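Local coordinates for protein CDA peptide synthetase I (Streptomyces coelicolor, PDB 5DU9) that belongs to the peptide synthetases and is represented here by a condensation domain, a member of the CoA-acyltransferase clan, at residues E117-R120 / W121-D125; Y170-L173 / A174-Y177; G299-A302 / R303-G307; T398-P401 / E402-L405. The protein carries 1 engineered substitution. All coordinates share one frame; numbering follows the deposited sequence.

Contact 1 (E117-R120 / W121-D125)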
# COMPACT_ATOMS: atom_id res chain seq x y z
N GLU A 117 -14.45 17.06 -7.07
CA GLU A 117 -15.54 16.72 -6.16
C GLU A 117 -15.44 15.28 -5.69
O GLU A 117 -15.75 14.97 -4.54
CB GLU A 117 -16.89 16.95 -6.84
CG GLU A 117 -17.34 18.39 -6.84
CD GLU A 117 -17.50 18.95 -5.43
OE1 GLU A 117 -18.32 18.39 -4.67
OE2 GLU A 117 -16.81 19.93 -5.09
N ALA A 118 -15.03 14.39 -6.59
CA ALA A 118 -14.85 12.99 -6.25
C ALA A 118 -13.75 12.83 -5.20
O ALA A 118 -13.90 12.07 -4.24
CB ALA A 118 -14.53 12.18 -7.49
N GLN A 119 -12.65 13.56 -5.38
CA GLN A 119 -11.54 13.50 -4.44
C GLN A 119 -11.98 13.99 -3.07
O GLN A 119 -11.64 13.39 -2.05
CB GLN A 119 -10.36 14.33 -4.94
CG GLN A 119 -9.13 14.30 -4.02
CD GLN A 119 -8.46 12.94 -3.98
OE1 GLN A 119 -8.11 12.37 -5.02
NE2 GLN A 119 -8.27 12.40 -2.78
N ARG A 120 -12.74 15.08 -3.06
CA ARG A 120 -13.25 15.64 -1.81
C ARG A 120 -14.16 14.63 -1.11
O ARG A 120 -14.11 14.51 0.12
CB ARG A 120 -14.01 16.94 -2.09
CG ARG A 120 -14.58 17.60 -0.85
CD ARG A 120 -15.16 18.97 -1.15
NE ARG A 120 -15.89 19.50 -0.00
CZ ARG A 120 -17.08 19.07 0.40
NH1 ARG A 120 -17.68 18.08 -0.26
NH2 ARG A 120 -17.67 19.61 1.45
N TRP A 121 -14.97 13.91 -1.88
CA TRP A 121 -15.86 12.91 -1.31
C TRP A 121 -15.07 11.77 -0.68
O TRP A 121 -15.38 11.32 0.43
CB TRP A 121 -16.79 12.34 -2.39
CG TRP A 121 -17.98 11.61 -1.82
CD1 TRP A 121 -19.24 12.10 -1.67
CD2 TRP A 121 -18.00 10.27 -1.33
NE1 TRP A 121 -20.05 11.14 -1.11
CE2 TRP A 121 -19.32 10.01 -0.89
CE3 TRP A 121 -17.04 9.26 -1.22
CZ2 TRP A 121 -19.69 8.79 -0.35
CZ3 TRP A 121 -17.42 8.04 -0.68
CH2 TRP A 121 -18.74 7.82 -0.25
N MET A 122 -14.04 11.31 -1.38
CA MET A 122 -13.21 10.22 -0.89
C MET A 122 -12.44 10.63 0.36
O MET A 122 -12.30 9.85 1.30
CB MET A 122 -12.25 9.75 -1.98
CG MET A 122 -12.94 9.08 -3.16
SD MET A 122 -11.81 8.41 -4.39
CE MET A 122 -11.18 9.90 -5.14
N ASP A 123 -11.94 11.86 0.38
CA ASP A 123 -11.21 12.38 1.54
C ASP A 123 -12.11 12.43 2.77
O ASP A 123 -11.68 12.09 3.88
CB ASP A 123 -10.65 13.77 1.25
CG ASP A 123 -9.52 13.75 0.25
OD1 ASP A 123 -8.90 12.68 0.06
OD2 ASP A 123 -9.24 14.81 -0.35
N ARG A 124 -13.35 12.85 2.59
CA ARG A 124 -14.29 12.93 3.69
C ARG A 124 -14.70 11.53 4.16
O ARG A 124 -14.92 11.30 5.35
CB ARG A 124 -15.51 13.75 3.29
CG ARG A 124 -15.18 15.22 3.08
CD ARG A 124 -16.32 15.99 2.43
NE ARG A 124 -17.44 16.17 3.35
CZ ARG A 124 -17.54 17.17 4.22
NH1 ARG A 124 -16.59 18.09 4.32
NH2 ARG A 124 -18.61 17.25 5.01
N ASP A 125 -14.80 10.59 3.23
CA ASP A 125 -15.11 9.21 3.60
C ASP A 125 -13.96 8.62 4.41
O ASP A 125 -14.18 7.97 5.44
CB ASP A 125 -15.38 8.36 2.36
CG ASP A 125 -15.77 6.94 2.72
OD1 ASP A 125 -16.97 6.70 2.95
OD2 ASP A 125 -14.88 6.07 2.80
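Gln119 starts out with CG opposite its backbone N and then bends at the next bond (chi2 68°), which brings its amide up to the carboxylate of Asp123, one helical turn further on. Asp123 has its CG beside its own N, the torsion that turns it back to meet the amide. Gln119 NE2 donates to Asp123 OD1 over 2.9 Å. The acceptor lies in the amide plane, but the donor comes from above the carboxylate, 36° out of its plane. The other end of the amide, Gln119 OE1, is hydrogen-bonded to Arg383, which fixes the rotation of the group. Met122 crosses Gln119 at about a right angle and lays CE 3.7 Å from Gln119 CA.

Both segments belong to helix 114-126, the crossover of a beta-alpha-beta unit between the parallel strands 103-107 and 138-146. Ala118, Trp121 and Met122 lie on the sheet side, and the Trp121 ring meets Phe143 edge-to-face. The usual helical backbone bonds run through the contact, such as Asp123 N to Gln119 O at 2.9 Å.

On the exposed side Arg120 and Arg124 run side by side and point the same way. Their guanidinium groups stack with planes only 8° apart and centres 4.3 Å apart. Arg124 CD lies over one face of the Arg120 group, 3.8 Å from Arg120 CZ. Arg120 NH2 lies over a face of the Arg124 group, 3.4 Å from Arg124 NH1. Both nitrogens are donors, so the two alike charges face each other without a bond.

Contact 2 (Y170-L173 / A174-Y177)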
# COMPACT_ATOMS: atom_id res chain seq x y z
N TYR A 170 -10.47 -5.92 -6.93
CA TYR A 170 -10.87 -5.28 -8.18
C TYR A 170 -11.01 -6.29 -9.31
O TYR A 170 -11.96 -6.24 -10.09
CB TYR A 170 -9.85 -4.21 -8.59
CG TYR A 170 -9.89 -2.92 -7.80
CD1 TYR A 170 -11.09 -2.28 -7.51
CD2 TYR A 170 -8.71 -2.33 -7.36
CE1 TYR A 170 -11.11 -1.10 -6.80
CE2 TYR A 170 -8.72 -1.15 -6.66
CZ TYR A 170 -9.93 -0.53 -6.38
OH TYR A 170 -9.94 0.65 -5.67
N GLU A 171 -10.06 -7.22 -9.40
CA GLU A 171 -10.09 -8.24 -10.44
C GLU A 171 -11.33 -9.12 -10.31
O GLU A 171 -11.97 -9.44 -11.30
CB GLU A 171 -8.83 -9.11 -10.39
CG GLU A 171 -7.57 -8.40 -10.86
CD GLU A 171 -6.50 -9.35 -11.35
OE1 GLU A 171 -6.57 -10.56 -11.04
OE2 GLU A 171 -5.57 -8.89 -12.05
N ARG A 172 -11.67 -9.50 -9.08
CA ARG A 172 -12.84 -10.34 -8.84
C ARG A 172 -14.12 -9.57 -9.17
O ARG A 172 -15.04 -10.12 -9.79
CB ARG A 172 -12.87 -10.84 -7.40
CG ARG A 172 -14.13 -11.60 -7.02
CD ARG A 172 -14.37 -12.79 -7.94
NE ARG A 172 -15.55 -13.56 -7.55
CZ ARG A 172 -16.11 -14.50 -8.30
NH1 ARG A 172 -15.61 -14.80 -9.49
NH2 ARG A 172 -17.19 -15.14 -7.86
N LEU A 173 -14.18 -8.31 -8.75
CA LEU A 173 -15.34 -7.47 -9.01
C LEU A 173 -15.62 -7.39 -10.50
O LEU A 173 -16.76 -7.55 -10.94
CB LEU A 173 -15.11 -6.06 -8.45
CG LEU A 173 -16.25 -5.07 -8.68
CD1 LEU A 173 -17.47 -5.45 -7.85
CD2 LEU A 173 -15.81 -3.65 -8.35
N ALA A 174 -14.57 -7.13 -11.28
CA ALA A 174 -14.71 -7.02 -12.73
C ALA A 174 -15.16 -8.34 -13.33
O ALA A 174 -16.01 -8.37 -14.21
CB ALA A 174 -13.41 -6.57 -13.35
N GLU A 175 -14.59 -9.44 -12.85
CA GLU A 175 -14.93 -10.77 -13.34
C GLU A 175 -16.42 -11.06 -13.17
O GLU A 175 -17.07 -11.55 -14.09
CB GLU A 175 -14.11 -11.83 -12.60
CG GLU A 175 -14.29 -13.24 -13.14
CD GLU A 175 -13.43 -14.25 -12.42
OE1 GLU A 175 -13.36 -14.20 -11.18
OE2 GLU A 175 -12.81 -15.10 -13.10
N VAL A 176 -16.95 -10.75 -11.99
CA VAL A 176 -18.37 -10.96 -11.72
C VAL A 176 -19.23 -10.04 -12.58
O VAL A 176 -20.24 -10.46 -13.12
CB VAL A 176 -18.69 -10.74 -10.22
CG1 VAL A 176 -20.19 -10.90 -9.96
CG2 VAL A 176 -17.90 -11.71 -9.36
N TYR A 177 -18.81 -8.78 -12.70
CA TYR A 177 -19.54 -7.80 -13.50
C TYR A 177 -19.66 -8.23 -14.96
O TYR A 177 -20.73 -8.10 -15.57
CB TYR A 177 -18.86 -6.43 -13.42
CG TYR A 177 -19.54 -5.35 -14.24
CD1 TYR A 177 -20.66 -4.69 -13.76
CD2 TYR A 177 -19.07 -5.00 -15.50
CE1 TYR A 177 -21.30 -3.71 -14.50
CE2 TYR A 177 -19.70 -4.02 -16.26
CZ TYR A 177 -20.81 -3.38 -15.75
OH TYR A 177 -21.44 -2.40 -16.49
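Arg172 reaches forward along helix 163-182 to Glu175 and Val176. Its chain bends at chi2 (57°), which carries the guanidinium over the next turn. Arg172 NH1 forms a salt bridge to Glu175 OE1 at 2.9 Å. The oxygen lies close to the guanidinium plane, at its edge, while the two flat groups stand at 90°. NH1 meets the carboxylate from above its plane. Val176 CG2 sits over the centre of one guanidinium face, 3.5 Å from Arg172 CZ. NH1 has a second acceptor in Pro187 O, so the group is held at its edge as well as from one face.

Leu173 and Ala174 touch the neighbouring residues mainly through the backbone. Leu173 O accepts from Tyr177 N at 3.0 Å, and Tyr177 CB lies 3.4 Å from the same oxygen. Ala174 N donates to Tyr170 O, also at 3.0 Å. Around them, Leu173 and Val176 pack on helix 46-58, and Ala174 touches Val373.

The polar pair three residues apart, beside buried Leu173, Ala174 and Val176, is the pattern of an amphipathic helix covering a sheet, here the one containing strand 149-157.

Contact 3 (G299-A302 / R303-G307). With SO4 (sulfate ion), chain C.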
# COMPACT_ATOMS: atom_id res chain seq x y z
N GLY A 299 3.68 -18.66 -0.01
CA GLY A 299 2.99 -19.82 -0.53
C GLY A 299 1.79 -19.43 -1.36
O GLY A 299 1.35 -18.28 -1.32
N ALA A 300 1.26 -20.39 -2.11
CA ALA A 300 0.19 -20.11 -3.06
C ALA A 300 -1.10 -19.67 -2.38
O ALA A 300 -1.78 -18.75 -2.86
CB ALA A 300 -0.07 -21.34 -3.92
N ASN A 301 -1.46 -20.32 -1.28
CA ASN A 301 -2.69 -19.98 -0.58
C ASN A 301 -2.67 -18.54 -0.09
O ASN A 301 -3.62 -17.79 -0.31
CB ASN A 301 -2.92 -20.92 0.60
CG ASN A 301 -4.15 -20.54 1.41
OD1 ASN A 301 -5.28 -20.68 0.95
ND2 ASN A 301 -3.93 -20.06 2.63
N ALA A 302 -1.57 -18.17 0.56
CA ALA A 302 -1.44 -16.82 1.10
C ALA A 302 -1.51 -15.76 0.01
O ALA A 302 -2.09 -14.69 0.21
CB ALA A 302 -0.13 -16.70 1.87
N ARG A 303 -0.95 -16.06 -1.16
CA ARG A 303 -0.90 -15.09 -2.25
C ARG A 303 -2.28 -14.66 -2.73
O ARG A 303 -2.45 -13.53 -3.19
CB ARG A 303 -0.08 -15.64 -3.42
CG ARG A 303 1.42 -15.49 -3.23
CD ARG A 303 2.18 -15.71 -4.53
NE ARG A 303 2.12 -17.10 -4.98
CZ ARG A 303 2.92 -18.07 -4.55
NH1 ARG A 303 3.86 -17.82 -3.64
NH2 ARG A 303 2.79 -19.30 -5.02
N ILE A 304 -3.27 -15.54 -2.61
CA ILE A 304 -4.61 -15.27 -3.13
C ILE A 304 -5.67 -15.16 -2.03
O ILE A 304 -6.85 -15.35 -2.29
CB ILE A 304 -5.05 -16.35 -4.14
CG1 ILE A 304 -5.05 -17.74 -3.49
CG2 ILE A 304 -4.14 -16.33 -5.35
CD1 ILE A 304 -5.77 -18.80 -4.29
N THR A 305 -5.25 -14.83 -0.81
CA THR A 305 -6.17 -14.66 0.30
C THR A 305 -6.34 -13.17 0.63
O THR A 305 -5.45 -12.57 1.22
CB THR A 305 -5.69 -15.41 1.56
OG1 THR A 305 -5.57 -16.80 1.26
CG2 THR A 305 -6.68 -15.24 2.71
N PRO A 306 -7.48 -12.57 0.26
CA PRO A 306 -7.68 -11.17 0.63
C PRO A 306 -7.61 -10.98 2.14
O PRO A 306 -8.16 -11.77 2.90
CB PRO A 306 -9.07 -10.85 0.08
CG PRO A 306 -9.27 -11.83 -1.03
CD PRO A 306 -8.59 -13.08 -0.57
N GLY A 307 -6.91 -9.94 2.57
CA GLY A 307 -6.69 -9.73 3.99
C GLY A 307 -5.67 -8.64 4.22
O GLY A 307 -5.45 -7.78 3.37
S SO4 C . 0.14 -23.54 0.27
O1 SO4 C . 1.38 -24.21 -0.10
O2 SO4 C . -0.84 -24.53 0.72
O3 SO4 C . 0.41 -22.60 1.36
O4 SO4 C . -0.38 -22.82 -0.89
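The guanidinium of Arg303 lies with one face over the backbone of Gly299 and Ala300. Gly299 O and Ala300 CA both lie over that face, each offset toward the rim. Arg303 NH2 comes within 3.4 Å of Ala300 CA. This is a face contact on a peptide; NH1 is close to Gly299 O but badly angled for a bond.

The frame is a short, weakly bonded helical turn, 300-303, that opens into the loop before strand 311-318. Arg303 N closes the turn on Gly299 O at 3.2 Å. The Arg303 chain bends back at chi3 (-68°), which folds the guanidinium over the start of the turn. A sulfate ion, probably from the crystallisation liquor, sits at that start. Asn301 N donates to its O4 at 2.8 Å, and Ala300 CB packs 3.4 Å from the same oxygen. The N-H at the start of the turn probably favours an anion there.

At the other end the chain leaves the turn through Thr305. Ala302 O receives a weak bond from Thr305 N at 3.3 Å, and Arg297 NH1 binds both Ala302 O and Thr305 O. The Asn301 side chain crosses Thr305 obliquely, and its OD1 is bonded to Asp193 N. Thr305 also touches Met197 of helix 194-205. Ile304 CG1 rests 3.5 Å from Ala300 O.

Asn301 O is gripped twice, from opposite faces of its carbonyl plane: Ile304 N on one, and Thr305 OG1 on the other at 2.7 Å.

Contact 4 (T398-P401 / E402-L405)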
# COMPACT_ATOMS: atom_id res chain seq x y z
N THR A 398 2.59 4.13 -8.39
CA THR A 398 1.77 3.20 -9.15
C THR A 398 2.06 3.42 -10.63
O THR A 398 2.26 4.55 -11.06
CB THR A 398 0.27 3.40 -8.88
OG1 THR A 398 -0.14 4.69 -9.32
CG2 THR A 398 -0.02 3.26 -7.40
N GLY A 399 2.09 2.33 -11.38
CA GLY A 399 2.40 2.39 -12.80
C GLY A 399 3.72 1.70 -13.09
O GLY A 399 4.24 0.97 -12.25
N THR A 400 4.25 1.95 -14.28
CA THR A 400 5.52 1.38 -14.71
C THR A 400 6.30 2.43 -15.50
O THR A 400 5.73 3.42 -15.94
CB THR A 400 5.33 0.13 -15.59
OG1 THR A 400 4.66 0.51 -16.80
CG2 THR A 400 4.53 -0.94 -14.87
N PRO A 401 7.61 2.20 -15.69
CA PRO A 401 8.37 3.16 -16.50
C PRO A 401 7.77 3.34 -17.90
O PRO A 401 7.76 4.46 -18.42
CB PRO A 401 9.75 2.52 -16.57
CG PRO A 401 9.87 1.79 -15.25
CD PRO A 401 8.49 1.23 -15.01
N GLU A 402 7.25 2.26 -18.48
CA GLU A 402 6.74 2.30 -19.85
C GLU A 402 5.35 2.93 -19.95
O GLU A 402 5.04 3.56 -20.96
CB GLU A 402 6.68 0.88 -20.43
CG GLU A 402 8.05 0.21 -20.57
CD GLU A 402 8.62 -0.29 -19.25
OE1 GLU A 402 7.87 -0.43 -18.26
OE2 GLU A 402 9.84 -0.55 -19.20
N SER A 403 4.52 2.77 -18.92
CA SER A 403 3.14 3.24 -18.97
C SER A 403 2.94 4.58 -18.28
O SER A 403 1.88 5.21 -18.41
CB SER A 403 2.21 2.19 -18.34
OG SER A 403 2.40 2.09 -16.94
N GLY A 404 3.96 5.03 -17.55
CA GLY A 404 3.87 6.26 -16.78
C GLY A 404 3.58 5.95 -15.32
O GLY A 404 3.17 4.84 -14.98
N LEU A 405 3.79 6.95 -14.47
CA LEU A 405 3.70 6.76 -13.03
C LEU A 405 2.80 7.80 -12.37
O LEU A 405 2.69 8.93 -12.83
CB LEU A 405 5.08 6.83 -12.39
CG LEU A 405 6.07 5.72 -12.76
CD1 LEU A 405 7.48 6.11 -12.34
CD2 LEU A 405 5.66 4.41 -12.11
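A classic beta bulge closes the hairpin between strands 393-398 and 404-411: Ser403 and Gly404 both face Thr400. These strands are the middle pair of a mixed four-stranded sheet. Thr400 and Gly404 form the antiparallel hydrogen-bonded pair. Gly404 N donates to Thr400 O at 2.9 Å, and Thr400 N returns a bond to Gly404 O at 3.2 Å. Thr400 N comes to Gly404 O from above the carbonyl plane, 39° out of it. Thr400 O also takes a weak bond from Ser403 N, so both bulge residues reach the same oxygen.

The side chains of Thr400 and Ser403 join across the turn. In both, the hydroxyl stands between the backbone N and the carbonyl carbon (chi1 63° and 69°), which points OG1 and OG at each other. Thr400 OG1 and Ser403 OG share a hydrogen bond of 2.8 Å. Glu402 folds over alongside the Pro401 ring and puts OE1 3.6 Å from Thr400 OG1.

Beyond the bulge, Leu405 turns back to the first arm and lays CD2 3.5 Å from Gly399 C. Pro401 and Leu405 both pack on Leu256 and Trp267, and Pro401 O is bonded to Thr253 OG1. Two CA-H...O contacts complete the non-hydrogen-bonded end of the hairpin: Leu405 CA to Thr398 O at 3.3 Å, and Gly399 CA to Gly404 O at 3.4 Å.

Overall arrangement
Contacts 1 and 2 lie on helices that both pack on strand 149-157, contact 1 through Leu151 and Tyr153, contact 2 through Tyr152 and Leu154. Their nearest atoms are about 8 Å apart. The nearest atoms of contacts 2 and 3 are about 7 Å apart, and Gly307 bonds to Asp162 and Ser165, at the start of the helix that carries contact 2. Contact 4 belongs to the other, four-stranded sheet, with its nearest atoms about 12 Å from contact 1. The (2S)-2-amino-N-butyl-propanamide pocket includes His158, just after strand 149-157, and Met308, directly after contact 3. The Thr398 side chain of contact 4 is about 13 Å from that ligand.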